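Local coordinates for competence protein PILN (Thermus thermophilus, PDB 4BHQ) that probably helps to build type IV pili as part of an inner-membrane platform, its periplasmic domain pairing with a second copy, at residues A[72-76]-A[109-113]; A[96-100]-A[128-134]; A[102-108]-A[150-156]. All coordinates share one frame. Residues are numbered along the deposited sequence.

Contact 1: A[72-76]-A[109-113]; sequences EVALR and QGEAL
Residues 73-75 and 109-112 run antiparallel as neighbouring extended strands, their short axes 4.7 Å apart at closest and 157° between directions. Pair Val73 with Ala112 and Leu75 with Gly110 as non-hydrogen-bonded pairs, CA-CA 4.4 and 4.2 Å; between them Ala74 and Glu111 form a hydrogen-bonded pair, Ala74 CA to Glu111 CA 5.3 Å. Ala74 N gives to Glu111 O (2.8 Å) and Glu111 N to Ala74 O (2.9 Å). Two further backbone hydrogen bonds flank these pairs, Leu113 N to Glu72 O at 2.7 Å and Arg76 N to Gln109 O at 2.8 Å. Leu75 O accepts a hydrogen bond from Asn62 ND2, and Arg76 O a weak one from Gln55.

Ala74 and Glu111 share one face, where Glu111 (chi1 m, chi2 t) meets the folded Arg76 side chain (chi1 m, chi2 m): a salt bridge with Arg76 NE to Glu111 OE2 at 2.8 Å, plus weak bonds from Arg76 NH2 to Glu111 OE1 and OE2 at 2.9 and 3.1 Å. Arg144 also binds Glu111, and Arg120 takes the carboxylate of Glu72. On the other face Val73 CG2 touches Ala112 CB at 4.0 Å.

This is regular sheet pairing at an outer strand. Val73 and Ala112 pack on helix 115-124 and Leu75 on helix 53-63; Gln109 also backbone-bonds Ser77, while Gly110 and Ala112 backbone-bond Phe149 and Tyr147 of flanking strand 146-156.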
ATOM      1  N   GLU A  72       6.119  -3.317  12.138  1.00 21.95           N
ATOM      2  CA  GLU A  72       7.435  -2.827  12.498  1.00 25.76           C
ATOM      3  C   GLU A  72       7.867  -1.602  11.687  1.00 22.64           C
ATOM      4  O   GLU A  72       8.753  -0.877  12.108  1.00 22.71           O
ATOM      5  CB  GLU A  72       8.505  -3.961  12.474  1.00 30.74           C
ATOM      6  CG  GLU A  72       8.683  -4.669  11.123  1.00 32.57           C
ATOM      7  CD  GLU A  72       9.928  -5.593  11.114  1.00 39.66           C
ATOM      8  OE1 GLU A  72      10.334  -6.051  12.222  1.00 37.25           O
ATOM      9  OE2 GLU A  72      10.547  -5.786  10.033  1.00 30.81           O
ATOM     10  N   VAL A  73       7.259  -1.430  10.528  1.00 21.53           N
ATOM     11  CA  VAL A  73       7.373  -0.236   9.689  1.00 21.68           C
ATOM     12  C   VAL A  73       5.992   0.313   9.341  1.00 22.06           C
ATOM     13  O   VAL A  73       5.138  -0.378   8.725  1.00 22.18           O
ATOM     14  CB  VAL A  73       8.155  -0.511   8.408  1.00 23.79           C
ATOM     15  CG1 VAL A  73       8.096   0.708   7.477  1.00 21.84           C
ATOM     16  CG2 VAL A  73       9.632  -0.816   8.770  1.00 22.38           C
ATOM     17  N   ALA A  74       5.739   1.541   9.764  1.00 18.71           N
ATOM     18  CA  ALA A  74       4.457   2.200   9.412  1.00 20.71           C
ATOM     19  C   ALA A  74       4.696   3.293   8.413  1.00 23.69           C
ATOM     20  O   ALA A  74       5.588   4.152   8.607  1.00 20.35           O
ATOM     21  CB  ALA A  74       3.816   2.744  10.681  1.00 22.44           C
ATOM     22  N   LEU A  75       3.892   3.332   7.347  1.00 22.23           N
ATOM     23  CA  LEU A  75       4.060   4.402   6.383  1.00 23.39           C
ATOM     24  C   LEU A  75       3.177   5.601   6.759  1.00 21.82           C
ATOM     25  O   LEU A  75       2.066   5.434   7.232  1.00 23.43           O
ATOM     26  CB  LEU A  75       3.822   3.866   4.941  1.00 21.83           C
ATOM     27  CG  LEU A  75       4.785   2.668   4.606  1.00 24.28           C
ATOM     28  CD1 LEU A  75       4.412   2.022   3.308  1.00 21.43           C
ATOM     29  CD2 LEU A  75       6.213   3.240   4.461  1.00 24.66           C
ATOM     30  N   ARG A  76       3.655   6.814   6.465  1.00 20.00           N
ATOM     31  CA  ARG A  76       2.945   8.042   6.725  1.00 18.15           C
ATOM     32  C   ARG A  76       2.578   8.733   5.441  1.00 21.30           C
ATOM     33  O   ARG A  76       1.624   9.566   5.384  1.00 22.21           O
ATOM     34  CB  ARG A  76       3.807   9.009   7.581  1.00 20.49           C
ATOM     35  CG  ARG A  76       4.111   8.422   8.925  1.00 25.56           C
ATOM     36  CD  ARG A  76       2.705   8.265   9.684  1.00 26.77           C
ATOM     37  NE  ARG A  76       2.958   7.606  10.956  1.00 31.97           N
ATOM     38  CZ  ARG A  76       2.084   6.858  11.591  1.00 29.80           C
ATOM     39  NH1 ARG A  76       0.843   6.660  11.035  1.00 28.92           N
ATOM     40  NH2 ARG A  76       2.414   6.400  12.759  1.00 27.87           N
ATOM     41  N   GLN A 109       7.506   8.372   3.119  1.00 17.69           N
ATOM     42  CA  GLN A 109       7.865   8.876   4.477  1.00 18.21           C
ATOM     43  C   GLN A 109       7.343   7.832   5.410  1.00 22.03           C
ATOM     44  O   GLN A 109       6.160   7.375   5.278  1.00 21.66           O
ATOM     45  CB  GLN A 109       7.180  10.201   4.769  1.00 21.20           C
ATOM     46  CG  GLN A 109       7.541  11.269   3.799  1.00 30.15           C
ATOM     47  CD  GLN A 109       8.971  11.713   4.007  1.00 32.04           C
ATOM     48  OE1 GLN A 109       9.430  11.712   5.152  1.00 34.16           O
ATOM     49  NE2 GLN A 109       9.697  12.028   2.913  1.00 31.18           N
ATOM     50  N   GLY A 110       8.146   7.424   6.373  1.00 18.00           N
ATOM     51  CA  GLY A 110       7.698   6.385   7.301  1.00 18.96           C
ATOM     52  C   GLY A 110       8.356   6.395   8.661  1.00 20.11           C
ATOM     53  O   GLY A 110       9.137   7.312   9.005  1.00 18.23           O
ATOM     54  N   GLU A 111       8.089   5.367   9.421  1.00 22.46           N
ATOM     55  CA  GLU A 111       8.557   5.200  10.790  1.00 19.73           C
ATOM     56  C   GLU A 111       8.889   3.710  10.893  1.00 22.33           C
ATOM     57  O   GLU A 111       8.097   2.885  10.417  1.00 24.41           O
ATOM     58  CB  GLU A 111       7.438   5.405  11.797  1.00 22.68           C
ATOM     59  CG  GLU A 111       6.790   6.706  11.716  1.00 29.98           C
ATOM     60  CD  GLU A 111       5.609   6.774  12.616  1.00 29.15           C
ATOM     61  OE1 GLU A 111       5.205   5.701  13.157  1.00 26.50           O
ATOM     62  OE2 GLU A 111       5.113   7.892  12.788  1.00 37.01           O
ATOM     63  N   ALA A 112      10.009   3.405  11.552  1.00 19.55           N
ATOM     64  CA  ALA A 112      10.476   2.043  11.755  1.00 19.50           C
ATOM     65  C   ALA A 112      10.669   1.853  13.250  1.00 21.58           C
ATOM     66  O   ALA A 112      11.226   2.741  13.965  1.00 21.09           O
ATOM     67  CB  ALA A 112      11.754   1.788  10.986  1.00 18.51           C
ATOM     68  N   LEU A 113      10.176   0.732  13.768  1.00 20.71           N
ATOM     69  CA  LEU A 113      10.230   0.438  15.192  1.00 23.57           C
ATOM     70  C   LEU A 113      11.703   0.325  15.706  1.00 22.28           C
ATOM     71  O   LEU A 113      11.982   0.573  16.864  1.00 25.85           O
ATOM     72  CB  LEU A 113       9.497  -0.869  15.467  1.00 23.34           C
ATOM     73  CG  LEU A 113       9.264  -1.369  16.888  1.00 26.77           C
ATOM     74  CD1 LEU A 113       8.503  -0.365  17.726  1.00 31.03           C
ATOM     75  CD2 LEU A 113       8.538  -2.716  16.910  1.00 32.92           C
TER

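Contact 2: A[96-100]-A[128-134]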
ATOM      1  N   THR A  96      21.310   5.504 -10.517  1.00 42.51           N
ATOM      2  CA  THR A  96      20.269   5.383  -9.514  1.00 41.55           C
ATOM      3  C   THR A  96      19.506   4.045  -9.710  1.00 39.21           C
ATOM      4  O   THR A  96      19.331   3.582 -10.843  1.00 41.08           O
ATOM      5  CB  THR A  96      19.292   6.568  -9.550  1.00 38.72           C
ATOM      6  OG1 THR A  96      20.024   7.804  -9.630  1.00 45.57           O
ATOM      7  CG2 THR A  96      18.498   6.592  -8.271  1.00 39.77           C
ATOM      8  N   TYR A  97      19.066   3.442  -8.605  1.00 36.59           N
ATOM      9  CA  TYR A  97      18.316   2.190  -8.670  1.00 36.49           C
ATOM     10  C   TYR A  97      19.111   1.147  -9.467  1.00 42.37           C
ATOM     11  O   TYR A  97      18.526   0.379 -10.248  1.00 38.52           O
ATOM     12  CB  TYR A  97      16.933   2.402  -9.325  1.00 33.49           C
ATOM     13  CG  TYR A  97      16.043   3.432  -8.632  1.00 27.90           C
ATOM     14  CD1 TYR A  97      15.820   3.386  -7.218  1.00 26.05           C
ATOM     15  CD2 TYR A  97      15.552   4.499  -9.337  1.00 25.23           C
ATOM     16  CE1 TYR A  97      15.017   4.371  -6.572  1.00 23.06           C
ATOM     17  CE2 TYR A  97      14.754   5.463  -8.730  1.00 27.62           C
ATOM     18  CZ  TYR A  97      14.473   5.374  -7.349  1.00 26.15           C
ATOM     19  OH  TYR A  97      13.695   6.359  -6.853  1.00 32.00           O
ATOM     20  N   ASP A  98      20.432   1.136  -9.256  1.00 45.61           N
ATOM     21  CA  ASP A  98      21.375   0.188  -9.888  1.00 51.20           C
ATOM     22  C   ASP A  98      21.238   0.155 -11.366  1.00 48.72           C
ATOM     23  O   ASP A  98      21.357  -0.914 -11.958  1.00 52.32           O
ATOM     24  CB  ASP A  98      21.207  -1.256  -9.388  1.00 50.26           C
ATOM     25  CG  ASP A  98      21.695  -1.432  -7.953  1.00 65.17           C
ATOM     26  OD1 ASP A  98      22.407  -0.551  -7.403  1.00 66.29           O
ATOM     27  OD2 ASP A  98      21.357  -2.466  -7.354  1.00 77.50           O
ATOM     28  N   GLY A  99      20.912   1.288 -11.961  1.00 44.75           N
ATOM     29  CA  GLY A  99      20.791   1.367 -13.414  1.00 40.69           C
ATOM     30  C   GLY A  99      19.637   0.641 -14.052  1.00 41.83           C
ATOM     31  O   GLY A  99      19.533   0.603 -15.271  1.00 45.16           O
ATOM     32  N   LYS A 100      18.716   0.107 -13.254  1.00 43.21           N
ATOM     33  CA  LYS A 100      17.447  -0.358 -13.804  1.00 41.08           C
ATOM     34  C   LYS A 100      16.650   0.811 -14.400  1.00 42.91           C
ATOM     35  O   LYS A 100      16.759   1.949 -13.924  1.00 38.94           O
ATOM     36  CB  LYS A 100      16.637  -1.049 -12.738  1.00 40.00           C
ATOM     37  CG  LYS A 100      17.412  -2.092 -11.992  1.00 40.54           C
ATOM     38  CD  LYS A 100      16.565  -2.728 -10.918  1.00 40.27           C
ATOM     39  CE  LYS A 100      17.475  -3.598 -10.051  1.00 48.23           C
ATOM     40  NZ  LYS A 100      16.722  -4.663  -9.344  1.00 54.14           N
ATOM     41  N   SER A 128      15.202  -7.502  -5.269  1.00 50.75           N
ATOM     42  CA  SER A 128      14.285  -7.839  -6.338  1.00 45.10           C
ATOM     43  C   SER A 128      14.651  -7.177  -7.667  1.00 47.05           C
ATOM     44  O   SER A 128      14.920  -5.973  -7.713  1.00 47.36           O
ATOM     45  CB  SER A 128      12.863  -7.483  -5.950  1.00 45.65           C
ATOM     46  OG  SER A 128      12.060  -7.548  -7.123  1.00 48.52           O
ATOM     47  N   PRO A 129      14.603  -7.940  -8.763  1.00 46.54           N
ATOM     48  CA  PRO A 129      14.879  -7.422 -10.108  1.00 45.46           C
ATOM     49  C   PRO A 129      13.865  -6.380 -10.539  1.00 42.26           C
ATOM     50  O   PRO A 129      14.119  -5.609 -11.453  1.00 43.12           O
ATOM     51  CB  PRO A 129      14.710  -8.673 -11.029  1.00 50.35           C
ATOM     52  CG  PRO A 129      14.629  -9.854 -10.123  1.00 50.80           C
ATOM     53  CD  PRO A 129      14.144  -9.350  -8.787  1.00 50.85           C
ATOM     54  N   ARG A 130      12.695  -6.364  -9.903  1.00 36.29           N
ATOM     55  CA  ARG A 130      11.679  -5.419 -10.342  1.00 36.03           C
ATOM     56  C   ARG A 130      11.786  -4.023  -9.604  1.00 28.70           C
ATOM     57  O   ARG A 130      11.187  -3.064 -10.007  1.00 29.52           O
ATOM     58  CB  ARG A 130      10.353  -6.113 -10.160  1.00 42.23           C
ATOM     59  CG  ARG A 130       9.174  -5.298 -10.621  1.00 51.95           C
ATOM     60  CD  ARG A 130       8.472  -5.892 -11.841  1.00 48.20           C
ATOM     61  NE  ARG A 130       7.325  -5.031 -12.187  1.00 55.59           N
ATOM     62  CZ  ARG A 130       6.097  -5.209 -11.683  1.00 55.34           C
ATOM     63  NH1 ARG A 130       5.884  -6.235 -10.849  1.00 51.48           N
ATOM     64  NH2 ARG A 130       5.088  -4.391 -12.034  1.00 48.52           N
ATOM     65  N   PHE A 131      12.567  -3.985  -8.513  1.00 23.37           N
ATOM     66  CA  PHE A 131      12.631  -2.825  -7.628  1.00 25.77           C
ATOM     67  C   PHE A 131      14.032  -2.332  -7.376  1.00 26.50           C
ATOM     68  O   PHE A 131      14.978  -3.097  -7.455  1.00 24.59           O
ATOM     69  CB  PHE A 131      12.010  -3.185  -6.241  1.00 24.62           C
ATOM     70  CG  PHE A 131      10.534  -3.470  -6.313  1.00 22.06           C
ATOM     71  CD1 PHE A 131      10.097  -4.751  -6.582  1.00 23.28           C
ATOM     72  CD2 PHE A 131       9.605  -2.446  -6.165  1.00 20.18           C
ATOM     73  CE1 PHE A 131       8.733  -5.007  -6.706  1.00 25.88           C
ATOM     74  CE2 PHE A 131       8.233  -2.719  -6.248  1.00 19.62           C
ATOM     75  CZ  PHE A 131       7.816  -4.017  -6.540  1.00 18.91           C
ATOM     76  N   GLY A 132      14.151  -1.017  -7.135  1.00 24.68           N
ATOM     77  CA  GLY A 132      15.353  -0.417  -6.594  1.00 24.16           C
ATOM     78  C   GLY A 132      14.878   0.482  -5.464  1.00 26.52           C
ATOM     79  O   GLY A 132      13.681   0.830  -5.386  1.00 21.31           O
ATOM     80  N   ILE A 133      15.793   0.870  -4.597  1.00 23.60           N
ATOM     81  CA  ILE A 133      15.448   1.809  -3.521  1.00 22.77           C
ATOM     82  C   ILE A 133      16.572   2.842  -3.382  1.00 26.31           C
ATOM     83  O   ILE A 133      17.769   2.488  -3.470  1.00 26.60           O
ATOM     84  CB  ILE A 133      15.151   1.052  -2.218  1.00 21.02           C
ATOM     85  CG1 ILE A 133      14.697   2.032  -1.125  1.00 21.91           C
ATOM     86  CG2 ILE A 133      16.365   0.212  -1.777  1.00 27.20           C
ATOM     87  CD1 ILE A 133      14.009   1.417   0.088  1.00 23.35           C
ATOM     88  N   GLU A 134      16.207   4.102  -3.201  1.00 22.21           N
ATOM     89  CA  GLU A 134      17.185   5.092  -2.746  1.00 23.76           C
ATOM     90  C   GLU A 134      16.815   5.570  -1.377  1.00 24.58           C
ATOM     91  O   GLU A 134      15.811   6.278  -1.215  1.00 25.50           O
ATOM     92  CB  GLU A 134      17.312   6.251  -3.751  1.00 29.00           C
ATOM     93  CG  GLU A 134      18.265   7.307  -3.211  1.00 43.06           C
ATOM     94  CD  GLU A 134      18.944   8.137  -4.301  1.00 50.10           C
ATOM     95  OE1 GLU A 134      18.332   9.130  -4.764  1.00 46.03           O
ATOM     96  OE2 GLU A 134      20.105   7.784  -4.647  1.00 56.07           O
TER
HETATM   97  O   HOH W   1      19.615   4.103  -5.727  1.00 42.02           O
HETATM   98  O   HOH W   2      18.315  -2.855  -6.739  1.00 51.38           O
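Tyr97 sets the CD1-CE1 side of its ring against the backbone from Gly132 to Glu134: Tyr97 CD1 is 3.5 Å from Gly132 C and 3.6 Å from Ile133 N, and Tyr97 CE1 is 3.6 Å from Glu134 N. Ile133 N lies at the ring edge. Gly132 makes the approach possible, since a CB there would sit 2.8 Å from Tyr97 CB, a clash; the two CA atoms are only 4.5 Å apart. The ring arrives from an unusual backbone. Tyr97, Asp98 and Gly99 all have positive phi, so the chain coils left-handed, held by Gly99 N to Thr96 O and Lys100 N to Tyr97 O, both 3.0 Å.

From the end of this coil Lys100 stretches out, chi2 to chi4 all t, to the start of strand 131-141. Its NZ donates to Phe131 O at 3.0 Å, and Lys100 NZ also lies 2.8 Å from Ser128 O. That carbonyl belongs to a type I turn, Ser128 to Phe131, in which Ser128 OG accepts from Arg130 N (3.1 Å), an ST turn. Two waters bridge the segments: one accepts from Tyr97 N and weakly donates to Ile133 O, the other joins Asp98 OD2 to Phe131 O, again weakly on the Phe131 side.

Farther out, Tyr97 OH bonds Glu105 and Glu134 pairs with Arg152, while Arg130 and Phe131 touch the second subunit. The polar links of the loop thus go mainly to main-chain carbonyls of the turn and strand, and the ring fits where Gly132 lacks a side chain.

Contact 3: A[102-108]-A[150-156]; sequences IRVEFAL and SARVGVT
Seven main-chain hydrogen bonds tie these strands together. The shortest runs from Arg103 N to Val155 O at 2.7 Å, and the same carbonyl accepts from Val104 N at 3.1 Å, so Arg103 and Val104 both face Val155 in a classic beta bulge. Val155 N returns to Val104 O at 2.9 Å. Farther on, Phe106 N to Val153 O and Val153 N to Phe106 O are each 2.8 Å; Leu108 N to Ala151 O is 2.8 Å and Ala151 N to Leu108 O 3.0 Å. Between these pairs, Glu105 faces Gly154 and Ala107 faces Arg152, CA-CA 4.5 Å in both cases. Strand axes approach to 4.6 Å, antiparallel at 162°, with Arg103 (-106/-38) the break from extended geometry.

These are the two central strands of the four-stranded antiparallel sheet in the PilN dimerization domain, between strands 73-82 and 131-141. One face carries Glu105 and Arg152, whose charges are near but not bridged: Tyr97 and Arg81 bind Glu105, and Glu134 binds Arg152. There Ile102 CG2 lies 3.6 Å from Gly154 CA, and a CB on Gly154 would clash with Ile102 CG1.

The other face is apolar. Phe106 (chi1 m) brings CE2 to 3.8 Å from Val155 CG2, its ring edge toward the valine, and Leu108 CD1 meets Val153 CG2 at 3.9 Å. On this side Phe60 of the second subunit stacks on Phe106, and Trp53 of that subunit packs on Val104.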
ATOM      1  N   ILE A 102      13.444   2.475 -14.630  1.00 42.01           N
ATOM      2  CA  ILE A 102      12.296   2.566 -13.795  1.00 34.03           C
ATOM      3  C   ILE A 102      11.161   3.124 -14.593  1.00 36.11           C
ATOM      4  O   ILE A 102      11.330   4.029 -15.411  1.00 38.51           O
ATOM      5  CB  ILE A 102      12.664   3.428 -12.546  1.00 35.62           C
ATOM      6  CG1 ILE A 102      13.752   2.704 -11.765  1.00 29.70           C
ATOM      7  CG2 ILE A 102      11.497   3.685 -11.631  1.00 33.65           C
ATOM      8  CD1 ILE A 102      13.401   1.267 -11.546  1.00 36.14           C
ATOM      9  N   ARG A 103       9.970   2.622 -14.307  1.00 35.49           N
ATOM     10  CA  ARG A 103       8.767   3.141 -14.937  1.00 33.09           C
ATOM     11  C   ARG A 103       7.918   4.009 -13.944  1.00 34.21           C
ATOM     12  O   ARG A 103       7.324   5.023 -14.304  1.00 27.60           O
ATOM     13  CB  ARG A 103       8.020   1.935 -15.489  1.00 38.19           C
ATOM     14  CG  ARG A 103       6.775   2.297 -16.268  1.00 49.41           C
ATOM     15  CD  ARG A 103       7.148   3.055 -17.535  1.00 63.38           C
ATOM     16  NE  ARG A 103       5.956   3.507 -18.247  1.00 73.36           N
ATOM     17  CZ  ARG A 103       5.904   4.566 -19.038  1.00 76.04           C
ATOM     18  NH1 ARG A 103       6.982   5.317 -19.245  1.00 89.43           N
ATOM     19  NH2 ARG A 103       4.763   4.875 -19.617  1.00 91.20           N
ATOM     20  N   VAL A 104       7.877   3.578 -12.684  1.00 30.20           N
ATOM     21  CA  VAL A 104       7.142   4.291 -11.665  1.00 29.16           C
ATOM     22  C   VAL A 104       8.003   4.510 -10.403  1.00 23.80           C
ATOM     23  O   VAL A 104       8.770   3.645 -10.003  1.00 24.86           O
ATOM     24  CB  VAL A 104       5.836   3.532 -11.291  1.00 27.91           C
ATOM     25  CG1 VAL A 104       5.281   4.052 -10.001  1.00 27.77           C
ATOM     26  CG2 VAL A 104       4.783   3.739 -12.424  1.00 30.06           C
ATOM     27  N   GLU A 105       7.856   5.668  -9.793  1.00 21.25           N
ATOM     28  CA  GLU A 105       8.577   5.927  -8.552  1.00 22.86           C
ATOM     29  C   GLU A 105       7.627   6.248  -7.414  1.00 23.05           C
ATOM     30  O   GLU A 105       6.717   7.091  -7.569  1.00 25.25           O
ATOM     31  CB  GLU A 105       9.521   7.147  -8.746  1.00 21.90           C
ATOM     32  CG  GLU A 105      10.418   7.391  -7.568  1.00 25.31           C
ATOM     33  CD  GLU A 105      11.393   8.569  -7.830  1.00 26.08           C
ATOM     34  OE1 GLU A 105      10.963   9.715  -7.811  1.00 27.33           O
ATOM     35  OE2 GLU A 105      12.576   8.283  -8.018  1.00 26.70           O
ATOM     36  N   PHE A 106       7.892   5.630  -6.265  1.00 20.45           N
ATOM     37  CA  PHE A 106       7.125   5.889  -5.038  1.00 21.70           C
ATOM     38  C   PHE A 106       7.989   6.668  -4.078  1.00 22.12           C
ATOM     39  O   PHE A 106       9.100   6.244  -3.787  1.00 25.61           O
ATOM     40  CB  PHE A 106       6.743   4.559  -4.372  1.00 23.66           C
ATOM     41  CG  PHE A 106       5.695   3.799  -5.131  1.00 21.39           C
ATOM     42  CD1 PHE A 106       4.372   4.047  -4.925  1.00 22.94           C
ATOM     43  CD2 PHE A 106       6.069   2.795  -6.017  1.00 24.77           C
ATOM     44  CE1 PHE A 106       3.370   3.331  -5.610  1.00 22.61           C
ATOM     45  CE2 PHE A 106       5.076   2.067  -6.700  1.00 27.80           C
ATOM     46  CZ  PHE A 106       3.730   2.375  -6.517  1.00 21.57           C
ATOM     47  N   ALA A 107       7.507   7.812  -3.621  1.00 20.55           N
ATOM     48  CA  ALA A 107       8.198   8.529  -2.543  1.00 20.94           C
ATOM     49  C   ALA A 107       7.556   8.224  -1.198  1.00 21.52           C
ATOM     50  O   ALA A 107       6.324   8.373  -1.034  1.00 19.83           O
ATOM     51  CB  ALA A 107       8.163  10.035  -2.835  1.00 21.24           C
ATOM     52  N   LEU A 108       8.378   7.810  -0.245  1.00 16.46           N
ATOM     53  CA  LEU A 108       7.933   7.254   1.034  1.00 19.88           C
ATOM     54  C   LEU A 108       8.427   8.058   2.225  1.00 18.39           C
ATOM     55  O   LEU A 108       9.663   8.342   2.329  1.00 19.42           O
ATOM     56  CB  LEU A 108       8.487   5.799   1.193  1.00 17.41           C
ATOM     57  CG  LEU A 108       8.240   4.776   0.075  1.00 20.53           C
ATOM     58  CD1 LEU A 108       8.795   3.382   0.445  1.00 18.24           C
ATOM     59  CD2 LEU A 108       6.706   4.633  -0.201  1.00 24.18           C
ATOM     60  N   SER A 150      12.971   8.411   5.273  1.00 18.43           N
ATOM     61  CA  SER A 150      12.480   8.657   3.928  1.00 18.07           C
ATOM     62  C   SER A 150      13.258   7.939   2.893  1.00 20.67           C
ATOM     63  O   SER A 150      14.490   7.708   3.017  1.00 19.95           O
ATOM     64  CB  SER A 150      12.415  10.180   3.630  1.00 25.15           C
ATOM     65  OG  SER A 150      13.720  10.694   3.492  1.00 32.84           O
ATOM     66  N   ALA A 151      12.534   7.537   1.853  1.00 21.86           N
ATOM     67  CA  ALA A 151      13.104   6.738   0.787  1.00 22.92           C
ATOM     68  C   ALA A 151      12.301   6.922  -0.485  1.00 25.42           C
ATOM     69  O   ALA A 151      11.109   7.255  -0.456  1.00 19.53           O
ATOM     70  CB  ALA A 151      13.149   5.236   1.181  1.00 21.40           C
ATOM     71  N   ARG A 152      12.945   6.647  -1.610  1.00 20.07           N
ATOM     72  CA  ARG A 152      12.257   6.533  -2.905  1.00 22.27           C
ATOM     73  C   ARG A 152      12.418   5.077  -3.398  1.00 24.79           C
ATOM     74  O   ARG A 152      13.517   4.551  -3.333  1.00 20.94           O
ATOM     75  CB  ARG A 152      12.862   7.528  -3.911  1.00 22.02           C
ATOM     76  CG  ARG A 152      12.337   8.954  -3.651  1.00 27.21           C
ATOM     77  CD  ARG A 152      13.074  10.028  -4.537  1.00 38.69           C
ATOM     78  NE  ARG A 152      14.501   9.935  -4.210  1.00 44.84           N
ATOM     79  CZ  ARG A 152      15.474  10.706  -4.663  1.00 54.30           C
ATOM     80  NH1 ARG A 152      15.214  11.672  -5.543  1.00 57.25           N
ATOM     81  NH2 ARG A 152      16.723  10.492  -4.221  1.00 56.52           N
ATOM     82  N   VAL A 153      11.305   4.466  -3.858  1.00 19.82           N
ATOM     83  CA  VAL A 153      11.334   3.118  -4.456  1.00 21.64           C
ATOM     84  C   VAL A 153      11.029   3.185  -5.959  1.00 22.63           C
ATOM     85  O   VAL A 153       9.997   3.738  -6.360  1.00 22.52           O
ATOM     86  CB  VAL A 153      10.369   2.134  -3.730  1.00 21.51           C
ATOM     87  CG1 VAL A 153      10.109   0.875  -4.566  1.00 20.00           C
ATOM     88  CG2 VAL A 153      10.981   1.728  -2.376  1.00 21.45           C
ATOM     89  N   GLY A 154      11.905   2.593  -6.789  1.00 22.18           N
ATOM     90  CA  GLY A 154      11.658   2.592  -8.228  1.00 21.75           C
ATOM     91  C   GLY A 154      11.148   1.194  -8.647  1.00 23.64           C
ATOM     92  O   GLY A 154      11.552   0.194  -8.108  1.00 19.83           O
ATOM     93  N   VAL A 155      10.198   1.175  -9.595  1.00 28.39           N
ATOM     94  CA  VAL A 155       9.636  -0.062 -10.104  1.00 23.64           C
ATOM     95  C   VAL A 155       9.756  -0.111 -11.627  1.00 24.87           C
ATOM     96  O   VAL A 155       9.386   0.837 -12.321  1.00 27.06           O
ATOM     97  CB  VAL A 155       8.108  -0.183  -9.730  1.00 25.31           C
ATOM     98  CG1 VAL A 155       7.656  -1.661  -9.950  1.00 24.30           C
ATOM     99  CG2 VAL A 155       7.949   0.220  -8.253  1.00 22.63           C
ATOM    100  N   THR A 156      10.282  -1.247 -12.089  1.00 27.23           N
ATOM    101  CA  THR A 156      10.444  -1.566 -13.536  1.00 35.22           C
ATOM    102  C   THR A 156       9.165  -2.036 -14.168  1.00 39.67           C
ATOM    103  O   THR A 156       8.250  -2.505 -13.483  1.00 35.41           O
ATOM    104  CB  THR A 156      11.423  -2.717 -13.804  1.00 36.27           C
ATOM    105  OG1 THR A 156      10.845  -3.911 -13.293  1.00 37.25           O
ATOM    106  CG2 THR A 156      12.781  -2.468 -13.131  1.00 30.22           C
TER

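In the fold
Contacts 1 and 3 share strand 102-112 and use its two edges: contact 1 ties it to the outer strand 73-82, contact 3 to its central neighbour 146-156. Contact 3 is the buried one and lies nearest the chain's centre, its apolar face against the other subunit; contacts 1 and 2 are partly buried, on opposite sides of that centre. Strand pairing dominates 1 and 3, with a salt bridge between a buried glutamate and an exposed arginine added at 1, whereas contact 2 seats a loop on strand 131-141 through a lysine, a ring and water. Contacts 2 and 3 meet through the Tyr97-Glu105 and Glu134-Arg152 pairs, contacts 1 and 3 where Gln109 packs on Ser150.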